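Local coordinates for putative p22 protein (Leishmania major, PDB 1YQF), which is of unknown function but is homologous to human p32 and belongs to the MAM33 (mitochondrial glycoprotein) family, at residues Asp66-Phe71 with Asp75-Tyr80. Residues are numbered along the deposited sequence; the frame is centred on the assembly and turned at random.
Sequences DLTKSF and DLVVRY
The carboxylate of Asp-66 lies alongside the guanidinium group of Arg-79 in a side-on salt bridge on one face of an antiparallel β-hairpin, two neighbouring strands of the twisted sheet of this p32-like fold. Both bonds use syn lone pairs: Arg-79 NE reaches Asp-66 OD1 at 2.9 Å, while NH2 of the arginine meets OD2 of the aspartate. Because the two planes are only 15° apart and each N-H runs nearly straight to its own oxygen, the double grip should fix the rotation of both groups. A bend at chi3 (-64°) in an otherwise extended Arg-79 chain turns NE and NH2 to the carboxylate; NH1 is held separately by the carbonyl of Lys-132. On the same face, CG1 of Val-77 packs 3.7 Å from Asp-66 OD2, giving the carboxylate an apolar neighbour.

Such a hairpin illustrates how alternation sorts side chains: Asp-66, Thr-68, Val-77 and Arg-79 share one face, whereas Leu-67, Lys-69, Leu-76 and Val-78 share the other. There, Leu-67 and Val-78 form a hydrogen-bonded pair, their backbones joined twice, with Leu-67 N 2.8 Å from Val-78 O, and their CB atoms in apolar contact. Leu-67 also meets Tyr-80 through CD1, 4.1 Å from CE1 of the ring, and both residues pack against helix 173-202, so this face joins the sheet to the C-terminal helix. Lys-69 and Leu-76 make the second hydrogen-bonded pair, with Leu-76 N 3.0 Å from Lys-69 O. The lysine chain runs beside the leucine, and its NZ ends on the carbonyl of Arg-169. Toward the turn, Leu-76 CD1 touches both Phe-71 CB, at 3.7 Å, and Lys-69 CE, at 4.0 Å.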
loop_
_atom_site.group_PDB
_atom_site.type_symbol
_atom_site.label_atom_id
_atom_site.label_comp_id
_atom_site.label_asym_id
_atom_site.label_seq_id
_atom_site.Cartn_x
_atom_site.Cartn_y
_atom_site.Cartn_z
ATOM N N ASP A 66 8.282 16.766 -11.705
ATOM C CA ASP A 66 7.713 16.514 -13.017
ATOM C C ASP A 66 8.610 17.139 -14.071
ATOM O O ASP A 66 8.947 18.317 -13.984
ATOM C CB ASP A 66 6.324 17.144 -13.118
ATOM C CG ASP A 66 5.253 16.308 -12.463
ATOM O OD1 ASP A 66 5.589 15.354 -11.727
ATOM O OD2 ASP A 66 4.039 16.541 -12.629
ATOM N N LEU A 67 8.991 16.344 -15.062
ATOM C CA LEU A 67 9.646 16.855 -16.257
ATOM C C LEU A 67 8.560 17.009 -17.306
ATOM O O LEU A 67 7.944 16.025 -17.696
ATOM C CB LEU A 67 10.704 15.874 -16.742
ATOM C CG LEU A 67 11.958 15.788 -15.875
ATOM C CD1 LEU A 67 12.753 14.536 -16.207
ATOM C CD2 LEU A 67 12.804 17.027 -16.078
ATOM N N THR A 68 8.318 18.239 -17.751
ATOM C CA THR A 68 7.268 18.519 -18.729
ATOM C C THR A 68 7.837 19.007 -20.056
ATOM O O THR A 68 8.851 19.696 -20.092
ATOM C CB THR A 68 6.291 19.575 -18.183
ATOM O OG1 THR A 68 6.990 20.801 -17.914
ATOM C CG2 THR A 68 5.721 19.156 -16.834
ATOM N N LYS A 69 7.155 18.655 -21.141
ATOM C CA LYS A 69 7.550 19.062 -22.490
ATOM C C LYS A 69 6.449 18.703 -23.488
ATOM O O LYS A 69 5.741 17.717 -23.305
ATOM C CB LYS A 69 8.871 18.388 -22.886
ATOM C CG LYS A 69 8.932 17.816 -24.304
ATOM C CD LYS A 69 10.184 16.980 -24.513
ATOM C CE LYS A 69 10.130 16.196 -25.817
ATOM N NZ LYS A 69 11.261 15.235 -25.953
ATOM N N SER A 70 6.321 19.498 -24.548
ATOM C CA SER A 70 5.371 19.204 -25.619
ATOM C C SER A 70 6.073 18.516 -26.787
ATOM O O SER A 70 7.256 18.752 -27.040
ATOM C CB SER A 70 4.688 20.483 -26.097
ATOM O OG SER A 70 3.784 20.963 -25.115
ATOM N N PHE A 71 5.330 17.664 -27.488
ATOM C CA PHE A 71 5.852 16.911 -28.625
ATOM C C PHE A 71 4.713 16.535 -29.573
ATOM O O PHE A 71 3.944 15.616 -29.284
ATOM C CB PHE A 71 6.568 15.646 -28.136
ATOM C CG PHE A 71 7.090 14.775 -29.248
ATOM C CD1 PHE A 71 8.341 15.010 -29.803
ATOM C CD2 PHE A 71 6.330 13.719 -29.742
ATOM C CE1 PHE A 71 8.825 14.209 -30.830
ATOM C CE2 PHE A 71 6.809 12.916 -30.765
ATOM C CZ PHE A 71 8.057 13.161 -31.311
ATOM N N ASP A 75 1.021 16.384 -24.617
ATOM C CA ASP A 75 1.590 16.871 -23.363
ATOM C C ASP A 75 2.287 15.719 -22.646
ATOM O O ASP A 75 1.634 14.796 -22.170
ATOM C CB ASP A 75 0.496 17.459 -22.472
ATOM C CG ASP A 75 -0.136 18.699 -23.070
ATOM O OD1 ASP A 75 0.414 19.375 -23.970
ATOM O OD2 ASP A 75 -1.256 19.062 -22.647
ATOM N N LEU A 76 3.615 15.777 -22.581
ATOM C CA LEU A 76 4.402 14.735 -21.924
ATOM C C LEU A 76 4.760 15.132 -20.494
ATOM O O LEU A 76 5.077 16.286 -20.222
ATOM C CB LEU A 76 5.681 14.437 -22.709
ATOM C CG LEU A 76 5.530 14.149 -24.207
ATOM C CD1 LEU A 76 6.901 13.980 -24.843
ATOM C CD2 LEU A 76 4.682 12.917 -24.450
ATOM N N VAL A 77 4.696 14.164 -19.585
ATOM C CA VAL A 77 5.118 14.363 -18.203
ATOM C C VAL A 77 5.875 13.127 -17.732
ATOM O O VAL A 77 5.367 12.019 -17.824
ATOM C CB VAL A 77 3.919 14.613 -17.265
ATOM C CG1 VAL A 77 4.381 14.762 -15.820
ATOM C CG2 VAL A 77 3.141 15.857 -17.693
ATOM N N VAL A 78 7.092 13.322 -17.237
ATOM C CA VAL A 78 7.866 12.248 -16.623
ATOM C C VAL A 78 7.985 12.571 -15.141
ATOM O O VAL A 78 8.644 13.533 -14.758
ATOM C CB VAL A 78 9.264 12.116 -17.245
ATOM C CG1 VAL A 78 10.047 10.993 -16.569
ATOM C CG2 VAL A 78 9.157 11.868 -18.746
ATOM N N ARG A 79 7.337 11.761 -14.315
ATOM C CA ARG A 79 7.242 12.016 -12.886
ATOM C C ARG A 79 8.111 11.048 -12.103
ATOM O O ARG A 79 8.141 9.856 -12.384
ATOM C CB ARG A 79 5.784 11.887 -12.445
ATOM C CG ARG A 79 5.563 12.011 -10.946
ATOM C CD ARG A 79 4.105 12.142 -10.576
ATOM N NE ARG A 79 3.507 13.372 -11.098
ATOM C CZ ARG A 79 2.200 13.602 -11.177
ATOM N NH1 ARG A 79 1.335 12.687 -10.773
ATOM N NH2 ARG A 79 1.748 14.753 -11.662
ATOM N N TYR A 80 8.816 11.573 -11.112
ATOM C CA TYR A 80 9.649 10.757 -10.238
ATOM C C TYR A 80 9.761 11.379 -8.862
ATOM O O TYR A 80 9.422 12.543 -8.662
ATOM C CB TYR A 80 11.047 10.593 -10.828
ATOM C CG TYR A 80 11.791 11.895 -10.993
ATOM C CD1 TYR A 80 11.494 12.757 -12.041
ATOM C CD2 TYR A 80 12.795 12.268 -10.100
ATOM C CE1 TYR A 80 12.170 13.957 -12.198
ATOM C CE2 TYR A 80 13.481 13.467 -10.252
ATOM C CZ TYR A 80 13.163 14.305 -11.304
ATOM O OH TYR A 80 13.830 15.498 -11.464
#